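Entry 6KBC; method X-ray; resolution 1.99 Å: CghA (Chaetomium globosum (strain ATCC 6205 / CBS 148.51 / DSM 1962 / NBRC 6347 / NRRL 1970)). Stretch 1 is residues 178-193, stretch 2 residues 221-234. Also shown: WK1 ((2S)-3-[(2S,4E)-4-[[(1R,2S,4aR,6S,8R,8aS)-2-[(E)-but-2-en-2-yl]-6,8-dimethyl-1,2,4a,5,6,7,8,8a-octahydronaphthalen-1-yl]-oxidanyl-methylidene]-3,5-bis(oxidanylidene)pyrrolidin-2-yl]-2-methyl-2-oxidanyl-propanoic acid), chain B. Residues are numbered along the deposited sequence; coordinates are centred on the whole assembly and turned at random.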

# COMPACT_ATOMS: atom_id res chain seq x y z
N ALA A 178 9.63 -4.07 -8.67
CA ALA A 178 10.27 -3.85 -9.96
C ALA A 178 11.77 -4.03 -9.73
O ALA A 178 12.21 -4.12 -8.57
CB ALA A 178 9.96 -2.44 -10.52
N PRO A 179 12.58 -4.13 -10.80
CA PRO A 179 14.03 -4.29 -10.58
C PRO A 179 14.60 -3.23 -9.65
O PRO A 179 14.49 -2.03 -9.91
CB PRO A 179 14.62 -4.19 -12.00
CG PRO A 179 13.52 -4.66 -12.90
CD PRO A 179 12.23 -4.18 -12.24
N GLY A 180 15.19 -3.68 -8.53
CA GLY A 180 15.80 -2.76 -7.58
C GLY A 180 14.84 -1.85 -6.85
O GLY A 180 15.28 -0.86 -6.25
N ALA A 181 13.54 -2.15 -6.89
CA ALA A 181 12.52 -1.39 -6.18
C ALA A 181 11.68 -2.37 -5.38
O ALA A 181 11.31 -3.44 -5.89
CB ALA A 181 11.65 -0.59 -7.16
N TYR A 182 11.39 -2.04 -4.12
CA TYR A 182 10.84 -3.02 -3.19
C TYR A 182 9.51 -2.54 -2.63
O TYR A 182 9.38 -1.37 -2.24
CB TYR A 182 11.81 -3.34 -2.07
CG TYR A 182 13.16 -3.69 -2.62
CD1 TYR A 182 13.45 -4.99 -3.01
CD2 TYR A 182 14.11 -2.70 -2.83
CE1 TYR A 182 14.68 -5.30 -3.55
CE2 TYR A 182 15.34 -3.01 -3.37
CZ TYR A 182 15.62 -4.30 -3.73
OH TYR A 182 16.84 -4.59 -4.28
N TRP A 183 8.53 -3.43 -2.66
CA TRP A 183 7.26 -3.23 -2.00
C TRP A 183 6.73 -4.62 -1.68
O TRP A 183 6.54 -5.44 -2.57
CB TRP A 183 6.26 -2.46 -2.88
CG TRP A 183 4.97 -2.23 -2.18
CD1 TRP A 183 4.06 -3.18 -1.78
CD2 TRP A 183 4.43 -0.97 -1.78
NE1 TRP A 183 2.99 -2.58 -1.17
CE2 TRP A 183 3.19 -1.22 -1.16
CE3 TRP A 183 4.86 0.35 -1.91
CZ2 TRP A 183 2.40 -0.21 -0.64
CZ3 TRP A 183 4.08 1.35 -1.40
CH2 TRP A 183 2.86 1.07 -0.76
N PHE A 184 6.53 -4.89 -0.40
CA PHE A 184 5.96 -6.16 -0.01
C PHE A 184 5.22 -5.94 1.31
O PHE A 184 5.11 -4.81 1.79
CB PHE A 184 7.05 -7.24 0.06
CG PHE A 184 8.14 -6.91 1.03
CD1 PHE A 184 9.25 -6.16 0.63
CD2 PHE A 184 8.04 -7.30 2.36
CE1 PHE A 184 10.24 -5.82 1.54
CE2 PHE A 184 9.03 -6.98 3.27
CZ PHE A 184 10.13 -6.24 2.86
N ARG A 185 4.73 -7.02 1.90
CA ARG A 185 3.78 -6.89 3.00
C ARG A 185 4.30 -7.59 4.24
O ARG A 185 4.15 -8.82 4.38
CB ARG A 185 2.43 -7.45 2.56
CG ARG A 185 1.79 -6.56 1.49
CD ARG A 185 0.69 -7.26 0.72
NE ARG A 185 1.20 -8.33 -0.11
CZ ARG A 185 1.68 -8.17 -1.34
NH1 ARG A 185 1.70 -6.96 -1.89
NH2 ARG A 185 2.14 -9.21 -2.01
N PRO A 186 4.91 -6.86 5.17
CA PRO A 186 5.31 -7.49 6.44
C PRO A 186 4.16 -8.13 7.18
O PRO A 186 4.33 -9.18 7.82
CB PRO A 186 5.92 -6.32 7.22
CG PRO A 186 6.47 -5.43 6.15
CD PRO A 186 5.41 -5.48 5.06
N ILE A 187 2.97 -7.54 7.11
CA ILE A 187 1.76 -8.18 7.60
C ILE A 187 0.73 -8.16 6.48
O ILE A 187 0.18 -7.09 6.15
CB ILE A 187 1.20 -7.54 8.87
CG1 ILE A 187 2.26 -7.54 9.97
CG2 ILE A 187 -0.04 -8.29 9.30
CD1 ILE A 187 1.93 -6.63 11.13
N ALA A 188 0.45 -9.33 5.92
CA ALA A 188 -0.43 -9.44 4.76
C ALA A 188 -1.87 -9.16 5.14
O ALA A 188 -2.60 -8.51 4.38
CB ALA A 188 -0.30 -10.84 4.16
N MET A 189 -2.30 -9.63 6.32
CA MET A 189 -3.71 -9.57 6.70
C MET A 189 -3.80 -9.50 8.22
O MET A 189 -3.17 -10.30 8.92
CB MET A 189 -4.47 -10.79 6.18
CG MET A 189 -5.95 -10.79 6.48
SD MET A 189 -6.81 -9.31 5.89
CE MET A 189 -8.47 -10.02 5.96
N ALA A 190 -4.60 -8.57 8.73
CA ALA A 190 -4.74 -8.39 10.16
C ALA A 190 -6.18 -8.03 10.49
O ALA A 190 -6.86 -7.36 9.70
CB ALA A 190 -3.80 -7.30 10.67
N ASN A 191 -6.65 -8.48 11.66
CA ASN A 191 -7.79 -7.81 12.28
C ASN A 191 -7.38 -6.40 12.61
O ASN A 191 -6.34 -6.17 13.23
CB ASN A 191 -8.24 -8.51 13.57
CG ASN A 191 -8.84 -9.85 13.32
OD1 ASN A 191 -8.55 -10.81 14.04
ND2 ASN A 191 -9.67 -9.95 12.29
N ALA A 192 -8.19 -5.44 12.20
CA ALA A 192 -7.86 -4.04 12.40
C ALA A 192 -8.86 -3.43 13.37
O ALA A 192 -10.05 -3.76 13.36
CB ALA A 192 -7.87 -3.29 11.07
N THR A 193 -8.36 -2.57 14.25
CA THR A 193 -9.23 -1.68 14.99
C THR A 193 -8.84 -0.25 14.69
O THR A 193 -7.69 0.05 14.38
CB THR A 193 -9.16 -1.92 16.51
OG1 THR A 193 -7.94 -1.38 17.02
CG2 THR A 193 -9.24 -3.39 16.82
N GLY A 221 -14.78 -7.33 12.31
CA GLY A 221 -14.30 -7.85 11.04
C GLY A 221 -13.54 -6.86 10.20
O GLY A 221 -13.30 -7.13 9.01
N ALA A 222 -13.15 -5.72 10.76
CA ALA A 222 -12.35 -4.76 10.01
C ALA A 222 -10.95 -5.33 9.81
O ALA A 222 -10.42 -6.03 10.68
CB ALA A 222 -12.29 -3.42 10.74
N PHE A 223 -10.37 -5.05 8.66
CA PHE A 223 -9.13 -5.70 8.27
C PHE A 223 -8.19 -4.70 7.63
O PHE A 223 -8.59 -3.62 7.18
CB PHE A 223 -9.40 -6.89 7.32
CG PHE A 223 -9.92 -6.47 5.96
CD1 PHE A 223 -11.28 -6.27 5.75
CD2 PHE A 223 -9.04 -6.29 4.90
CE1 PHE A 223 -11.76 -5.88 4.49
CE2 PHE A 223 -9.51 -5.90 3.64
CZ PHE A 223 -10.87 -5.69 3.43
N GLY A 224 -6.93 -5.09 7.58
CA GLY A 224 -5.94 -4.22 6.98
C GLY A 224 -4.61 -4.94 6.99
O GLY A 224 -4.51 -6.11 7.36
N GLY A 225 -3.58 -4.21 6.60
CA GLY A 225 -2.25 -4.81 6.56
C GLY A 225 -1.19 -3.77 6.74
O GLY A 225 -1.51 -2.60 6.84
N MET A 226 0.04 -4.23 6.77
CA MET A 226 1.21 -3.35 6.89
C MET A 226 2.08 -3.62 5.67
O MET A 226 2.38 -4.76 5.42
CB MET A 226 1.97 -3.63 8.18
CG MET A 226 2.95 -2.55 8.50
SD MET A 226 4.49 -2.87 7.72
CE MET A 226 5.22 -1.24 7.68
N ASP A 227 2.34 -2.58 4.89
CA ASP A 227 3.15 -2.69 3.66
C ASP A 227 4.46 -1.93 3.88
O ASP A 227 4.43 -0.91 4.51
CB ASP A 227 2.41 -2.18 2.43
CG ASP A 227 1.23 -3.03 2.00
OD1 ASP A 227 0.59 -3.59 2.84
OD2 ASP A 227 0.99 -3.10 0.84
N ARG A 228 5.52 -2.44 3.30
CA ARG A 228 6.85 -1.86 3.47
C ARG A 228 7.49 -1.71 2.11
O ARG A 228 7.48 -2.65 1.32
CB ARG A 228 7.71 -2.74 4.38
CG ARG A 228 9.17 -2.35 4.46
CD ARG A 228 9.39 -0.98 5.07
NE ARG A 228 10.80 -0.83 5.44
CZ ARG A 228 11.60 0.15 5.04
NH1 ARG A 228 11.15 1.11 4.25
NH2 ARG A 228 12.86 0.18 5.45
N SER A 229 8.05 -0.53 1.85
CA SER A 229 8.62 -0.24 0.55
C SER A 229 9.87 0.61 0.72
O SER A 229 9.98 1.40 1.66
CB SER A 229 7.63 0.49 -0.34
OG SER A 229 8.22 0.90 -1.57
N TRP A 230 10.80 0.43 -0.21
CA TRP A 230 11.89 1.39 -0.37
C TRP A 230 12.43 1.31 -1.79
O TRP A 230 12.46 0.24 -2.39
CB TRP A 230 12.99 1.17 0.67
CG TRP A 230 13.78 -0.08 0.48
CD1 TRP A 230 14.96 -0.21 -0.20
CD2 TRP A 230 13.47 -1.38 1.00
NE1 TRP A 230 15.40 -1.51 -0.14
CE2 TRP A 230 14.50 -2.25 0.58
CE3 TRP A 230 12.42 -1.89 1.75
CZ2 TRP A 230 14.50 -3.60 0.91
CZ3 TRP A 230 12.42 -3.23 2.07
CH2 TRP A 230 13.46 -4.07 1.65
N LEU A 231 12.84 2.46 -2.31
CA LEU A 231 13.35 2.63 -3.66
C LEU A 231 14.51 3.62 -3.60
O LEU A 231 14.39 4.66 -2.93
CB LEU A 231 12.30 3.20 -4.62
CG LEU A 231 11.20 2.30 -5.13
CD1 LEU A 231 10.07 2.27 -4.10
CD2 LEU A 231 10.72 2.88 -6.45
N PRO A 232 15.62 3.34 -4.28
CA PRO A 232 16.72 4.32 -4.34
C PRO A 232 16.60 5.32 -5.48
O PRO A 232 17.50 6.14 -5.65
CB PRO A 232 17.94 3.42 -4.55
CG PRO A 232 17.41 2.28 -5.35
CD PRO A 232 15.99 2.05 -4.88
N MET A 233 15.51 5.21 -6.25
CA MET A 233 15.25 6.11 -7.39
C MET A 233 13.85 6.72 -7.27
O MET A 233 13.02 6.14 -6.61
CB MET A 233 15.38 5.37 -8.73
CG MET A 233 14.21 4.49 -9.09
SD MET A 233 14.08 2.97 -8.17
CE MET A 233 15.35 1.95 -8.88
N VAL A 234 13.64 7.87 -7.86
CA VAL A 234 12.32 8.48 -7.73
C VAL A 234 11.41 7.67 -8.63
O VAL A 234 11.72 7.43 -9.80
CB VAL A 234 12.30 9.98 -8.09
CG1 VAL A 234 13.23 10.78 -7.19
CG2 VAL A 234 12.50 10.24 -9.54
O WK1 B . -1.22 12.32 -0.80
C17 WK1 B . -1.74 11.28 -0.50
O1 WK1 B . -2.46 11.16 0.44
C19 WK1 B . -1.49 10.07 -1.32
O2 WK1 B . -0.75 10.35 -2.46
C18 WK1 B . -2.81 9.55 -1.81
C20 WK1 B . -0.72 9.17 -0.40
C22 WK1 B . -0.71 7.78 -0.90
N WK1 B . -0.16 6.75 -0.04
C21 WK1 B . 0.64 5.96 -0.75
O5 WK1 B . 1.25 4.93 -0.22
C23 WK1 B . -0.05 7.52 -2.16
O4 WK1 B . -0.21 8.21 -3.27
C24 WK1 B . 0.79 6.38 -2.15
C16 WK1 B . 1.56 5.83 -3.27
O3 WK1 B . 1.46 6.43 -4.39
C9 WK1 B . 2.29 4.57 -3.13
C8 WK1 B . 1.15 3.55 -3.40
C12 WK1 B . -0.23 3.82 -2.85
C13 WK1 B . -0.66 3.31 -1.72
C90 WK1 B . -2.02 3.61 -1.19
C14 WK1 B . -1.17 4.70 -3.60
C7 WK1 B . 0.95 3.33 -4.87
C6 WK1 B . 1.98 3.00 -5.61
C3 WK1 B . 3.33 3.16 -4.99
C4 WK1 B . 3.45 4.38 -4.10
C5 WK1 B . 4.74 4.24 -3.33
C11 WK1 B . 5.03 5.50 -2.56
C2 WK1 B . 4.51 3.02 -5.91
C1 WK1 B . 5.66 2.66 -5.03
C10 WK1 B . 6.91 2.25 -5.74
C WK1 B . 5.95 3.85 -4.17
O HOH W 1 -0.02 -4.51 -1.43
O HOH W 2 -0.24 -5.92 3.76
O HOH W 3 -12.34 -5.36 13.45

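Strand 223-231 pairs antiparallel with 181-185 and, beyond the corner at 186-188, with 189-193; about 1110 Å² is buried, both sides summed. Reciprocal backbone hydrogen bonds join Tyr 182 to Trp 230 and Phe 184 to Arg 228 (Arg 228 N to Phe 184 O, 2.8 Å); bulges before and after Ile 187 let the pairing resume, with Met 226 N to Ile 187 O at 2.9 Å.

Trp 230, at chi1 p, lays its indole along the neighbouring strand, so that Tyr 182 CB sits over the six-membered ring, 3.8 Å from its centroid; Tyr 182, at m, places its ring nearly parallel to the indole but slid aside. Phe 184, also p, meets that indole rim to rim, CE1 to Trp 230 CZ3 at 3.4 Å.

Trp 183 and Ser 229 share a face, and their polar atoms find partners nearby. Trp 183, at t, directs NE1 to Asp 227 OD2 (2.9 Å), and its CZ3 lies 3.5 Å from WK1 C5. Ser 229, also t, donates OG to Tyr 182 O (2.6 Å). A water bridges Asp 227 OD2 and Arg 185 NH1.

Glycine suits position 225: an ideal CB would lie 2.8 Å from Ile 187 O, a clash. Met 189 begins pointing away, yet its chi2 of 55° helps bring CE within 3.5 Å of Phe 223 CB.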